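Local coordinates for DUF917 domain-containing protein (Chromobacterium violaceum, PDB 2O3I) that is of unknown function but belongs to the S-Me-THD-like family, with N-terminal and C-terminal family domains in one chain, at residues R223-L226 and S227-L230; P107-A111 and L112-V116; D9-P12 and L13-G16; G26-I29 and S30-L34. The protein carries 2 engineered substitutions. All blocks are in the same frame, centred on the assembly; numbering follows the deposited sequence.

Interaction 1 of 4, residues R223-L226 and S227-L230; sequences RGTL and SRAL
Gly224 and Arg228 close the first turn of helix 225-237, the Arg228 amide N donating to Gly224 O at 3.1 Å with an N-H...O angle of 161°. Gly224 is the N-cap; its positive phi of 69° comes easily to a residue without CB. Two residues on, Leu230 N bonds to Leu226 O at 3.0 Å, with the donor in the carbonyl plane. The closely packed part gathers round the first carbonyls. Arg228 CG sits between its own backbone N and carbonyl carbon (chi1 69°), which brings it to 3.3 Å from Thr225 O, and Ala229 CB, small enough to fit, lies equally close to that oxygen. Beyond CG the contact within the helix loosens and a water takes over: the extended arginine chain leads to NE, which donates at 3.2 Å to a water lying in the guanidinium plane at its edge, and that water in turn donates to Thr225 O at 2.7 Å. Thr225 CG2 lies over one guanidinium face, and Phe20 makes a cation-pi contact with the group. The Thr225 hydroxyl bonds to Asp132 and that of Ser227 to Asp130. Leu226 and Ala229 press on Leu13 of helix 10-19, while Leu226 also meets Phe114 of helix 111-124 and Phe3 of strand 3-5.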
ATOM      1  N   ARG A 223      18.282 -24.834  -9.617  1.00 25.36           N
ATOM      2  CA  ARG A 223      18.817 -25.383  -8.377  1.00 25.18           C
ATOM      3  C   ARG A 223      20.323 -25.391  -8.159  1.00 23.01           C
ATOM      4  O   ARG A 223      21.108 -25.214  -9.089  1.00 20.94           O
ATOM      5  CB  ARG A 223      18.280 -26.803  -8.233  1.00 26.33           C
ATOM      6  CG  ARG A 223      16.797 -26.862  -8.508  1.00 26.58           C
ATOM      7  CD  ARG A 223      16.257 -28.263  -8.465  1.00 28.81           C
ATOM      8  NE  ARG A 223      14.806 -28.257  -8.616  1.00 31.14           N
ATOM      9  CZ  ARG A 223      14.040 -29.343  -8.550  1.00 32.50           C
ATOM     10  NH1 ARG A 223      14.589 -30.536  -8.335  1.00 29.05           N
ATOM     11  NH2 ARG A 223      12.725 -29.229  -8.693  1.00 31.02           N
ATOM     12  N   GLY A 224      20.704 -25.613  -6.901  1.00 21.75           N
ATOM     13  CA  GLY A 224      22.109 -25.660  -6.526  1.00 21.82           C
ATOM     14  C   GLY A 224      22.783 -24.306  -6.612  1.00 20.50           C
ATOM     15  O   GLY A 224      24.003 -24.216  -6.661  1.00 18.87           O
ATOM     16  N   THR A 225      21.978 -23.249  -6.605  1.00 21.74           N
ATOM     17  CA  THR A 225      22.495 -21.888  -6.711  1.00 22.13           C
ATOM     18  C   THR A 225      23.231 -21.416  -5.468  1.00 21.89           C
ATOM     19  O   THR A 225      24.155 -20.605  -5.557  1.00 22.71           O
ATOM     20  CB  THR A 225      21.362 -20.907  -7.012  1.00 22.82           C
ATOM     21  OG1 THR A 225      20.392 -20.958  -5.955  1.00 22.73           O
ATOM     22  CG2 THR A 225      20.697 -21.268  -8.338  1.00 19.03           C
ATOM     23  N   LEU A 226      22.832 -21.913  -4.303  1.00 22.17           N
ATOM     24  CA  LEU A 226      23.506 -21.505  -3.085  1.00 23.76           C
ATOM     25  C   LEU A 226      24.882 -22.173  -3.027  1.00 25.17           C
ATOM     26  O   LEU A 226      25.891 -21.502  -2.790  1.00 26.76           O
ATOM     27  CB  LEU A 226      22.666 -21.865  -1.852  1.00 23.87           C
ATOM     28  CG  LEU A 226      23.112 -21.236  -0.525  1.00 25.17           C
ATOM     29  CD1 LEU A 226      21.946 -21.203   0.437  1.00 25.80           C
ATOM     30  CD2 LEU A 226      24.295 -22.000   0.064  1.00 25.33           C
ATOM     31  N   SER A 227      24.932 -23.482  -3.258  1.00 22.53           N
ATOM     32  CA  SER A 227      26.205 -24.192  -3.212  1.00 24.78           C
ATOM     33  C   SER A 227      27.226 -23.720  -4.261  1.00 24.78           C
ATOM     34  O   SER A 227      28.420 -23.602  -3.966  1.00 22.26           O
ATOM     35  CB  SER A 227      25.975 -25.704  -3.320  1.00 23.84           C
ATOM     36  OG  SER A 227      25.075 -26.024  -4.360  1.00 27.02           O
ATOM     37  N   ARG A 228      26.776 -23.437  -5.479  1.00 25.02           N
ATOM     38  CA  ARG A 228      27.717 -22.967  -6.486  1.00 25.82           C
ATOM     39  C   ARG A 228      28.224 -21.570  -6.090  1.00 23.01           C
ATOM     40  O   ARG A 228      29.359 -21.208  -6.377  1.00 23.45           O
ATOM     41  CB  ARG A 228      27.071 -22.929  -7.873  1.00 26.86           C
ATOM     42  CG  ARG A 228      26.028 -21.873  -8.024  1.00 29.07           C
ATOM     43  CD  ARG A 228      25.818 -21.485  -9.476  1.00 30.45           C
ATOM     44  NE  ARG A 228      25.087 -20.227  -9.510  1.00 32.72           N
ATOM     45  CZ  ARG A 228      24.348 -19.806 -10.525  1.00 31.83           C
ATOM     46  NH1 ARG A 228      24.235 -20.542 -11.618  1.00 32.55           N
ATOM     47  NH2 ARG A 228      23.699 -18.655 -10.423  1.00 32.08           N
ATOM     48  N   ALA A 229      27.382 -20.788  -5.426  1.00 22.25           N
ATOM     49  CA  ALA A 229      27.801 -19.461  -4.986  1.00 21.82           C
ATOM     50  C   ALA A 229      28.908 -19.621  -3.947  1.00 21.85           C
ATOM     51  O   ALA A 229      29.871 -18.853  -3.935  1.00 21.28           O
ATOM     52  CB  ALA A 229      26.628 -18.701  -4.381  1.00 19.76           C
ATOM     53  N   LEU A 230      28.762 -20.623  -3.081  1.00 21.19           N
ATOM     54  CA  LEU A 230      29.741 -20.900  -2.038  1.00 21.99           C
ATOM     55  C   LEU A 230      31.061 -21.430  -2.605  1.00 23.38           C
ATOM     56  O   LEU A 230      32.142 -21.056  -2.143  1.00 23.06           O
ATOM     57  CB  LEU A 230      29.169 -21.912  -1.036  1.00 21.76           C
ATOM     58  CG  LEU A 230      30.111 -22.373   0.085  1.00 25.05           C
ATOM     59  CD1 LEU A 230      30.482 -21.189   0.989  1.00 21.36           C
ATOM     60  CD2 LEU A 230      29.438 -23.487   0.888  1.00 23.47           C
TER
HETATM   61  O   HOH W   1      24.345 -18.380  -6.995  1.00 18.52           O

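Interaction 2 of 4, residues P107-A111 and L112-V116; sequences PESGA and LGFVV
Ser109 and Phe114 meet where the loop after strand 101-105 turns into helix 111-124, the first corner of a beta-alpha-beta crossover that continues into the adjacent parallel strand 127-129. Phe114 dominates the contact. Its CG stands beside the backbone N and anti to the carbonyl carbon (chi1 -66°), a torsion that swings the ring back towards the preceding loop. Ser109 OG approaches the ring at its edge, near the ring plane, 3.6 Å from CZ, while Glu108 O lies over one face, 4.3 Å above the plane and displaced towards the rim. A phenyl ring suits the place at its edge, where the slightly positive C-H rim tolerates the Ser109 oxygen; the carbonyl over the face is only a distant neighbour. The hydrogen bond of the Ser109 hydroxyl is made with Asp132, and Glu108 OE1 pairs with the amide of Val138. Gly113, with no side chain, lets the loop pass close: its CA is 4.3 Å from Glu108 O. Gly110 is fully extended there, at phi 177°, ahead of the helical turn, and Ala111 contributes a methyl small enough to fit against Met28 and Ala31 of helix 28-35. Further along, Val115 holds CG1 anti to its backbone N, which leaves CG2 on the other branch, against the preceding turn, 3.0 Å from Ala111 O.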
ATOM      1  N   PRO A 107      14.968 -15.238  -2.647  1.00 22.65           N
ATOM      2  CA  PRO A 107      14.190 -14.980  -3.855  1.00 21.50           C
ATOM      3  C   PRO A 107      15.033 -15.086  -5.124  1.00 22.70           C
ATOM      4  O   PRO A 107      14.552 -15.526  -6.169  1.00 20.98           O
ATOM      5  CB  PRO A 107      13.669 -13.564  -3.627  1.00 20.41           C
ATOM      6  CG  PRO A 107      14.778 -12.923  -2.834  1.00 23.08           C
ATOM      7  CD  PRO A 107      15.140 -14.012  -1.844  1.00 22.26           C
ATOM      8  N   GLU A 108      16.302 -14.702  -5.006  1.00 23.87           N
ATOM      9  CA  GLU A 108      17.238 -14.673  -6.128  1.00 24.60           C
ATOM     10  C   GLU A 108      18.679 -14.869  -5.651  1.00 24.37           C
ATOM     11  O   GLU A 108      18.931 -15.021  -4.458  1.00 23.14           O
ATOM     12  CB  GLU A 108      17.131 -13.310  -6.818  1.00 22.35           C
ATOM     13  CG  GLU A 108      17.088 -12.160  -5.807  1.00 24.79           C
ATOM     14  CD  GLU A 108      17.114 -10.781  -6.437  1.00 26.27           C
ATOM     15  OE1 GLU A 108      16.432 -10.574  -7.460  1.00 27.09           O
ATOM     16  OE2 GLU A 108      17.807  -9.895  -5.895  1.00 26.28           O
ATOM     17  N   SER A 109      19.616 -14.870  -6.597  1.00 24.92           N
ATOM     18  CA  SER A 109      21.036 -15.013  -6.278  1.00 24.44           C
ATOM     19  C   SER A 109      21.650 -13.638  -6.074  1.00 22.83           C
ATOM     20  O   SER A 109      21.568 -12.782  -6.951  1.00 23.58           O
ATOM     21  CB  SER A 109      21.788 -15.722  -7.406  1.00 23.81           C
ATOM     22  OG  SER A 109      21.576 -17.117  -7.369  1.00 23.81           O
ATOM     23  N   GLY A 110      22.271 -13.434  -4.919  1.00 22.22           N
ATOM     24  CA  GLY A 110      22.894 -12.156  -4.634  1.00 20.48           C
ATOM     25  C   GLY A 110      23.474 -12.151  -3.241  1.00 20.04           C
ATOM     26  O   GLY A 110      23.114 -12.984  -2.413  1.00 22.31           O
ATOM     27  N   ALA A 111      24.360 -11.202  -2.972  1.00 21.07           N
ATOM     28  CA  ALA A 111      25.011 -11.104  -1.670  1.00 22.75           C
ATOM     29  C   ALA A 111      24.083 -11.181  -0.461  1.00 23.53           C
ATOM     30  O   ALA A 111      24.402 -11.864   0.510  1.00 26.51           O
ATOM     31  CB  ALA A 111      25.845  -9.830  -1.598  1.00 22.23           C
ATOM     32  N   LEU A 112      22.945 -10.496  -0.515  1.00 24.18           N
ATOM     33  CA  LEU A 112      21.996 -10.484   0.603  1.00 25.09           C
ATOM     34  C   LEU A 112      21.074 -11.693   0.680  1.00 26.29           C
ATOM     35  O   LEU A 112      20.846 -12.251   1.760  1.00 24.44           O
ATOM     36  CB  LEU A 112      21.104  -9.252   0.529  1.00 27.81           C
ATOM     37  CG  LEU A 112      21.425  -8.010   1.346  1.00 33.65           C
ATOM     38  CD1 LEU A 112      20.243  -7.055   1.179  1.00 32.02           C
ATOM     39  CD2 LEU A 112      21.641  -8.358   2.830  1.00 32.24           C
ATOM     40  N   GLY A 113      20.531 -12.056  -0.475  1.00 24.93           N
ATOM     41  CA  GLY A 113      19.603 -13.164  -0.586  1.00 25.00           C
ATOM     42  C   GLY A 113      19.867 -14.416   0.214  1.00 24.63           C
ATOM     43  O   GLY A 113      19.051 -14.800   1.057  1.00 24.79           O
ATOM     44  N   PHE A 114      20.994 -15.064  -0.048  1.00 24.42           N
ATOM     45  CA  PHE A 114      21.306 -16.288   0.658  1.00 25.72           C
ATOM     46  C   PHE A 114      21.603 -16.020   2.135  1.00 26.03           C
ATOM     47  O   PHE A 114      21.189 -16.790   2.999  1.00 27.01           O
ATOM     48  CB  PHE A 114      22.475 -17.008  -0.035  1.00 27.40           C
ATOM     49  CG  PHE A 114      22.148 -17.506  -1.423  1.00 24.72           C
ATOM     50  CD1 PHE A 114      21.123 -18.427  -1.626  1.00 27.14           C
ATOM     51  CD2 PHE A 114      22.858 -17.049  -2.531  1.00 28.47           C
ATOM     52  CE1 PHE A 114      20.808 -18.888  -2.918  1.00 26.57           C
ATOM     53  CE2 PHE A 114      22.555 -17.501  -3.828  1.00 28.24           C
ATOM     54  CZ  PHE A 114      21.528 -18.421  -4.018  1.00 28.50           C
ATOM     55  N   VAL A 115      22.292 -14.919   2.420  1.00 25.32           N
ATOM     56  CA  VAL A 115      22.641 -14.555   3.791  1.00 23.32           C
ATOM     57  C   VAL A 115      21.386 -14.387   4.649  1.00 23.33           C
ATOM     58  O   VAL A 115      21.256 -15.018   5.700  1.00 20.59           O
ATOM     59  CB  VAL A 115      23.475 -13.242   3.813  1.00 25.39           C
ATOM     60  CG1 VAL A 115      23.805 -12.837   5.249  1.00 23.90           C
ATOM     61  CG2 VAL A 115      24.761 -13.439   3.020  1.00 25.04           C
ATOM     62  N   VAL A 116      20.458 -13.550   4.191  1.00 22.63           N
ATOM     63  CA  VAL A 116      19.218 -13.317   4.917  1.00 20.66           C
ATOM     64  C   VAL A 116      18.480 -14.638   5.168  1.00 20.08           C
ATOM     65  O   VAL A 116      18.114 -14.949   6.298  1.00 19.24           O
ATOM     66  CB  VAL A 116      18.304 -12.309   4.142  1.00 23.47           C
ATOM     67  CG1 VAL A 116      16.895 -12.272   4.747  1.00 19.55           C
ATOM     68  CG2 VAL A 116      18.920 -10.902   4.195  1.00 19.63           C
TER

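Interaction 3 of 4, residues D9-P12 and L13-G16; sequences DLEP and LLQG
Leu14 folds back over Leu10 and Glu11, one turn earlier in helix 10-19, and can be followed outward atom by atom. Its CB lies 3.5 Å from Leu10 O. CG, set between the backbone N and the carbonyl carbon (chi1 60°), comes to 3.2 Å from Glu11 O and is equally near Leu10 O. At the fork, CD2 turns towards Leu10 O at 3.1 Å, while CD1 lies 3.7 Å from Glu11 O; both methyls also lie near Glu11 OE2, with CD2 3.7 Å from that oxygen. The glutamate reaches them because its chain bends at chi2 (61°), carrying the carboxylate forward along the helix, towards Leu14 and Gln15. Behind these side chains four backbone bonds run in series, from Leu13 N to Asp9 O through to Gly16 N to Pro12 O at 3.0 Å. Pro12 suits the first turn, where its lack of an N-H costs little, and Leu10 and Leu13 add apolar contact through their CD2 methyls. The carboxylate of Glu11 thus has a leucine beside it and a salt bridge to Arg32 of helix 28-35 at OE1; the nearby leucine would by itself disfavour a charge, and the arginine probably offsets this and keeps the carboxylate ionised.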
ATOM      1  N   ASP A   9      31.454 -19.437   6.609  1.00 28.66           N
ATOM      2  CA  ASP A   9      31.043 -19.738   5.237  1.00 28.25           C
ATOM      3  C   ASP A   9      30.245 -18.586   4.607  1.00 28.05           C
ATOM      4  O   ASP A   9      30.058 -18.549   3.393  1.00 25.98           O
ATOM      5  CB  ASP A   9      30.176 -20.998   5.190  1.00 29.01           C
ATOM      6  CG  ASP A   9      30.943 -22.253   5.537  1.00 30.69           C
ATOM      7  OD1 ASP A   9      32.152 -22.320   5.225  1.00 30.63           O
ATOM      8  OD2 ASP A   9      30.326 -23.181   6.109  1.00 31.01           O
ATOM      9  N   LEU A  10      29.777 -17.652   5.427  1.00 26.37           N
ATOM     10  CA  LEU A  10      28.983 -16.544   4.914  1.00 28.18           C
ATOM     11  C   LEU A  10      29.767 -15.572   4.038  1.00 27.64           C
ATOM     12  O   LEU A  10      29.220 -15.012   3.088  1.00 25.82           O
ATOM     13  CB  LEU A  10      28.319 -15.784   6.071  1.00 28.01           C
ATOM     14  CG  LEU A  10      27.388 -16.609   6.968  1.00 29.75           C
ATOM     15  CD1 LEU A  10      26.776 -15.714   8.012  1.00 28.57           C
ATOM     16  CD2 LEU A  10      26.291 -17.269   6.125  1.00 32.25           C
ATOM     17  N   GLU A  11      31.044 -15.374   4.349  1.00 27.93           N
ATOM     18  CA  GLU A  11      31.870 -14.450   3.575  1.00 28.94           C
ATOM     19  C   GLU A  11      32.084 -14.948   2.150  1.00 28.96           C
ATOM     20  O   GLU A  11      31.895 -14.197   1.192  1.00 30.03           O
ATOM     21  CB  GLU A  11      33.215 -14.215   4.274  1.00 28.64           C
ATOM     22  CG  GLU A  11      34.243 -13.468   3.434  1.00 29.75           C
ATOM     23  CD  GLU A  11      33.804 -12.062   3.023  1.00 29.72           C
ATOM     24  OE1 GLU A  11      34.513 -11.443   2.204  1.00 30.50           O
ATOM     25  OE2 GLU A  11      32.766 -11.570   3.511  1.00 29.84           O
ATOM     26  N   PRO A  12      32.492 -16.218   1.983  1.00 27.71           N
ATOM     27  CA  PRO A  12      32.686 -16.679   0.603  1.00 26.41           C
ATOM     28  C   PRO A  12      31.358 -16.813  -0.139  1.00 26.61           C
ATOM     29  O   PRO A  12      31.284 -16.623  -1.356  1.00 27.15           O
ATOM     30  CB  PRO A  12      33.393 -18.025   0.782  1.00 24.72           C
ATOM     31  CG  PRO A  12      32.928 -18.494   2.122  1.00 24.90           C
ATOM     32  CD  PRO A  12      32.972 -17.222   2.948  1.00 24.36           C
ATOM     33  N   LEU A  13      30.313 -17.144   0.609  1.00 25.75           N
ATOM     34  CA  LEU A  13      28.976 -17.319   0.057  1.00 25.58           C
ATOM     35  C   LEU A  13      28.447 -16.027  -0.552  1.00 24.54           C
ATOM     36  O   LEU A  13      27.886 -16.022  -1.644  1.00 24.30           O
ATOM     37  CB  LEU A  13      28.019 -17.791   1.160  1.00 23.80           C
ATOM     38  CG  LEU A  13      26.534 -17.919   0.811  1.00 25.12           C
ATOM     39  CD1 LEU A  13      26.335 -18.850  -0.379  1.00 24.18           C
ATOM     40  CD2 LEU A  13      25.787 -18.432   2.026  1.00 22.95           C
ATOM     41  N   LEU A  14      28.619 -14.928   0.165  1.00 25.33           N
ATOM     42  CA  LEU A  14      28.134 -13.656  -0.328  1.00 26.30           C
ATOM     43  C   LEU A  14      28.971 -13.188  -1.510  1.00 25.29           C
ATOM     44  O   LEU A  14      28.444 -12.568  -2.429  1.00 27.13           O
ATOM     45  CB  LEU A  14      28.123 -12.621   0.803  1.00 25.87           C
ATOM     46  CG  LEU A  14      29.414 -12.244   1.522  1.00 27.27           C
ATOM     47  CD1 LEU A  14      30.070 -11.050   0.818  1.00 23.45           C
ATOM     48  CD2 LEU A  14      29.075 -11.886   2.977  1.00 27.95           C
ATOM     49  N   GLN A  15      30.264 -13.507  -1.496  1.00 23.93           N
ATOM     50  CA  GLN A  15      31.160 -13.120  -2.586  1.00 24.81           C
ATOM     51  C   GLN A  15      30.725 -13.779  -3.885  1.00 23.12           C
ATOM     52  O   GLN A  15      30.574 -13.115  -4.916  1.00 19.25           O
ATOM     53  CB  GLN A  15      32.599 -13.543  -2.292  1.00 27.43           C
ATOM     54  CG  GLN A  15      33.279 -12.791  -1.161  1.00 32.95           C
ATOM     55  CD  GLN A  15      34.583 -12.148  -1.599  1.00 35.12           C
ATOM     56  OE1 GLN A  15      35.474 -11.910  -0.785  1.00 37.48           O
ATOM     57  NE2 GLN A  15      34.693 -11.851  -2.890  1.00 35.04           N
ATOM     58  N   GLY A  16      30.532 -15.095  -3.820  1.00 22.25           N
ATOM     59  CA  GLY A  16      30.123 -15.849  -4.988  1.00 21.05           C
ATOM     60  C   GLY A  16      28.755 -15.412  -5.466  1.00 21.28           C
ATOM     61  O   GLY A  16      28.541 -15.245  -6.666  1.00 20.88           O
TER

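Interaction 4 of 4, residues G26-I29 and S30-L34; sequences GTMI and SARHL
Met28, a selenomethionine, and Arg32 run side by side and point the same way from helix 28-35. The Met28 chain bends at chi3 (78°), which turns the terminal methyl CE over one face of the guanidinium, 3.1 Å from Arg32 NH2. The flexible chain of a methionine, here with selenium in place of sulfur, can mould itself to a flat cation. The arginine chain is extended, and its early carbons pass over Met28 O, to which Arg32 N donates at 2.7 Å. Next to this pair, Ile29 and His33 also lie alongside each other: Ile29 CG2 touches His33 CE1 at 3.7 Å, and the imidazole presents a face to Ile29 O, 3.2 Å above the plane and offset towards the rim. Beta-branched Ile29 can reach the ring because CG2 is anti to the backbone N. At the helix start Thr27 is the N-cap, its OG1 3.0 Å from Ser30 N; the Ser30 hydroxyl has both Thr27 O and, more weakly, Thr27 OG1 within reach, and which it uses is not settled. Ala31 N closes the turn on Thr27 O. Thr27 OG1 also bonds to Asn75; Arg32 NH2 forms a salt bridge with Glu11 of helix 10-19 and also bonds to Gln329. The helix rests on two others: Met28 packs against Leu14 and Cys18 of helix 10-19, and Ser30 and Leu34 against Leu112 of helix 111-124.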
ATOM      1  N   GLY A  26      21.732  -6.991  -3.821  1.00 27.02           N
ATOM      2  CA  GLY A  26      22.126  -6.484  -2.519  1.00 26.61           C
ATOM      3  C   GLY A  26      23.627  -6.333  -2.408  1.00 27.98           C
ATOM      4  O   GLY A  26      24.374  -7.122  -2.976  1.00 29.55           O
ATOM      5  N   THR A  27      24.070  -5.323  -1.666  1.00 29.02           N
ATOM      6  CA  THR A  27      25.495  -5.058  -1.490  1.00 30.41           C
ATOM      7  C   THR A  27      26.153  -6.030  -0.529  1.00 30.70           C
ATOM      8  O   THR A  27      25.519  -6.529   0.408  1.00 28.75           O
ATOM      9  CB  THR A  27      25.749  -3.651  -0.928  1.00 30.23           C
ATOM     10  OG1 THR A  27      25.280  -3.597   0.424  1.00 29.57           O
ATOM     11  CG2 THR A  27      25.020  -2.596  -1.758  1.00 31.96           C
HETATM   12  N   MSE A  28      27.432  -6.295  -0.768  1.00 30.43           N
HETATM   13  CA  MSE A  28      28.197  -7.174   0.095  1.00 31.96           C
HETATM   14  C   MSE A  28      28.341  -6.445   1.425  1.00 31.20           C
HETATM   15  O   MSE A  28      28.463  -7.060   2.484  1.00 31.03           O
HETATM   16  CB  MSE A  28      29.573  -7.445  -0.512  1.00 35.05           C
HETATM   17  CG  MSE A  28      29.539  -8.334  -1.739  1.00 38.50           C
HETATM   18 SE   MSE A  28      31.229  -8.356  -2.680  1.00 47.97          SE
HETATM   19  CE  MSE A  28      32.227  -9.552  -1.542  1.00 47.68           C
ATOM     20  N   ILE A  29      28.308  -5.121   1.354  1.00 30.20           N
ATOM     21  CA  ILE A  29      28.430  -4.288   2.539  1.00 29.38           C
ATOM     22  C   ILE A  29      27.360  -4.644   3.565  1.00 28.32           C
ATOM     23  O   ILE A  29      27.667  -4.931   4.721  1.00 26.21           O
ATOM     24  CB  ILE A  29      28.307  -2.809   2.164  1.00 31.26           C
ATOM     25  CG1 ILE A  29      29.331  -2.482   1.065  1.00 33.91           C
ATOM     26  CG2 ILE A  29      28.504  -1.944   3.407  1.00 32.56           C
ATOM     27  CD1 ILE A  29      29.230  -1.079   0.481  1.00 35.39           C
ATOM     28  N   SER A  30      26.101  -4.635   3.137  1.00 27.72           N
ATOM     29  CA  SER A  30      25.007  -4.961   4.040  1.00 27.53           C
ATOM     30  C   SER A  30      25.007  -6.454   4.361  1.00 26.14           C
ATOM     31  O   SER A  30      24.563  -6.859   5.425  1.00 25.97           O
ATOM     32  CB  SER A  30      23.657  -4.547   3.435  1.00 28.50           C
ATOM     33  OG  SER A  30      23.266  -5.398   2.373  1.00 32.15           O
ATOM     34  N   ALA A  31      25.504  -7.273   3.439  1.00 27.25           N
ATOM     35  CA  ALA A  31      25.557  -8.712   3.673  1.00 27.08           C
ATOM     36  C   ALA A  31      26.588  -9.004   4.762  1.00 27.75           C
ATOM     37  O   ALA A  31      26.364  -9.853   5.623  1.00 28.67           O
ATOM     38  CB  ALA A  31      25.924  -9.451   2.393  1.00 24.66           C
ATOM     39  N   ARG A  32      27.712  -8.291   4.717  1.00 27.62           N
ATOM     40  CA  ARG A  32      28.782  -8.460   5.699  1.00 29.26           C
ATOM     41  C   ARG A  32      28.358  -7.926   7.058  1.00 29.88           C
ATOM     42  O   ARG A  32      28.711  -8.488   8.092  1.00 30.39           O
ATOM     43  CB  ARG A  32      30.066  -7.762   5.221  1.00 30.32           C
ATOM     44  CG  ARG A  32      30.871  -8.594   4.207  1.00 32.07           C
ATOM     45  CD  ARG A  32      31.988  -7.806   3.529  1.00 31.36           C
ATOM     46  NE  ARG A  32      32.752  -8.634   2.595  1.00 31.98           N
ATOM     47  CZ  ARG A  32      33.548  -8.156   1.637  1.00 33.32           C
ATOM     48  NH1 ARG A  32      33.692  -6.848   1.481  1.00 33.21           N
ATOM     49  NH2 ARG A  32      34.189  -8.986   0.820  1.00 29.69           N
ATOM     50  N   HIS A  33      27.595  -6.843   7.052  1.00 31.50           N
ATOM     51  CA  HIS A  33      27.105  -6.259   8.289  1.00 33.58           C
ATOM     52  C   HIS A  33      26.263  -7.271   9.053  1.00 33.16           C
ATOM     53  O   HIS A  33      26.345  -7.363  10.281  1.00 32.35           O
ATOM     54  CB  HIS A  33      26.257  -5.026   7.989  1.00 36.88           C
ATOM     55  CG  HIS A  33      27.057  -3.795   7.704  1.00 40.87           C
ATOM     56  ND1 HIS A  33      26.517  -2.681   7.097  1.00 42.99           N
ATOM     57  CD2 HIS A  33      28.355  -3.498   7.952  1.00 42.63           C
ATOM     58  CE1 HIS A  33      27.450  -1.752   6.980  1.00 44.04           C
ATOM     59  NE2 HIS A  33      28.573  -2.222   7.491  1.00 45.16           N
ATOM     60  N   LEU A  34      25.448  -8.025   8.322  1.00 31.98           N
ATOM     61  CA  LEU A  34      24.580  -9.024   8.935  1.00 30.72           C
ATOM     62  C   LEU A  34      25.346 -10.269   9.377  1.00 30.03           C
ATOM     63  O   LEU A  34      25.114 -10.800  10.469  1.00 28.56           O
ATOM     64  CB  LEU A  34      23.467  -9.421   7.963  1.00 30.63           C
ATOM     65  CG  LEU A  34      22.347  -8.410   7.713  1.00 30.84           C
ATOM     66  CD1 LEU A  34      21.449  -8.909   6.598  1.00 30.85           C
ATOM     67  CD2 LEU A  34      21.541  -8.211   8.995  1.00 32.25           C
TER

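Interactions 1, 3 and 4 are each joined to interaction 2, with centres 10 or 11 Å away. Interaction 1, in the C-terminal family domain, meets it where Thr225 OG1 lies 3.4 Å from Phe114 CZ, and Asp132 binds the hydroxyls of both Thr225 and Ser109. Interaction 3 adds Leu14 CB, 3.8 Å from Ala111 O. Interaction 4 joins from the side of helix 28-35, with Leu112 CG 3.4 Å from Ser30 OG. Interactions 3 and 4 are tied more strongly, by the salt bridge between Glu11 OE1 and Arg32 NH2 at 2.8 Å, whereas interactions 1 and 4 do not touch, their nearest atoms being about 10 Å apart.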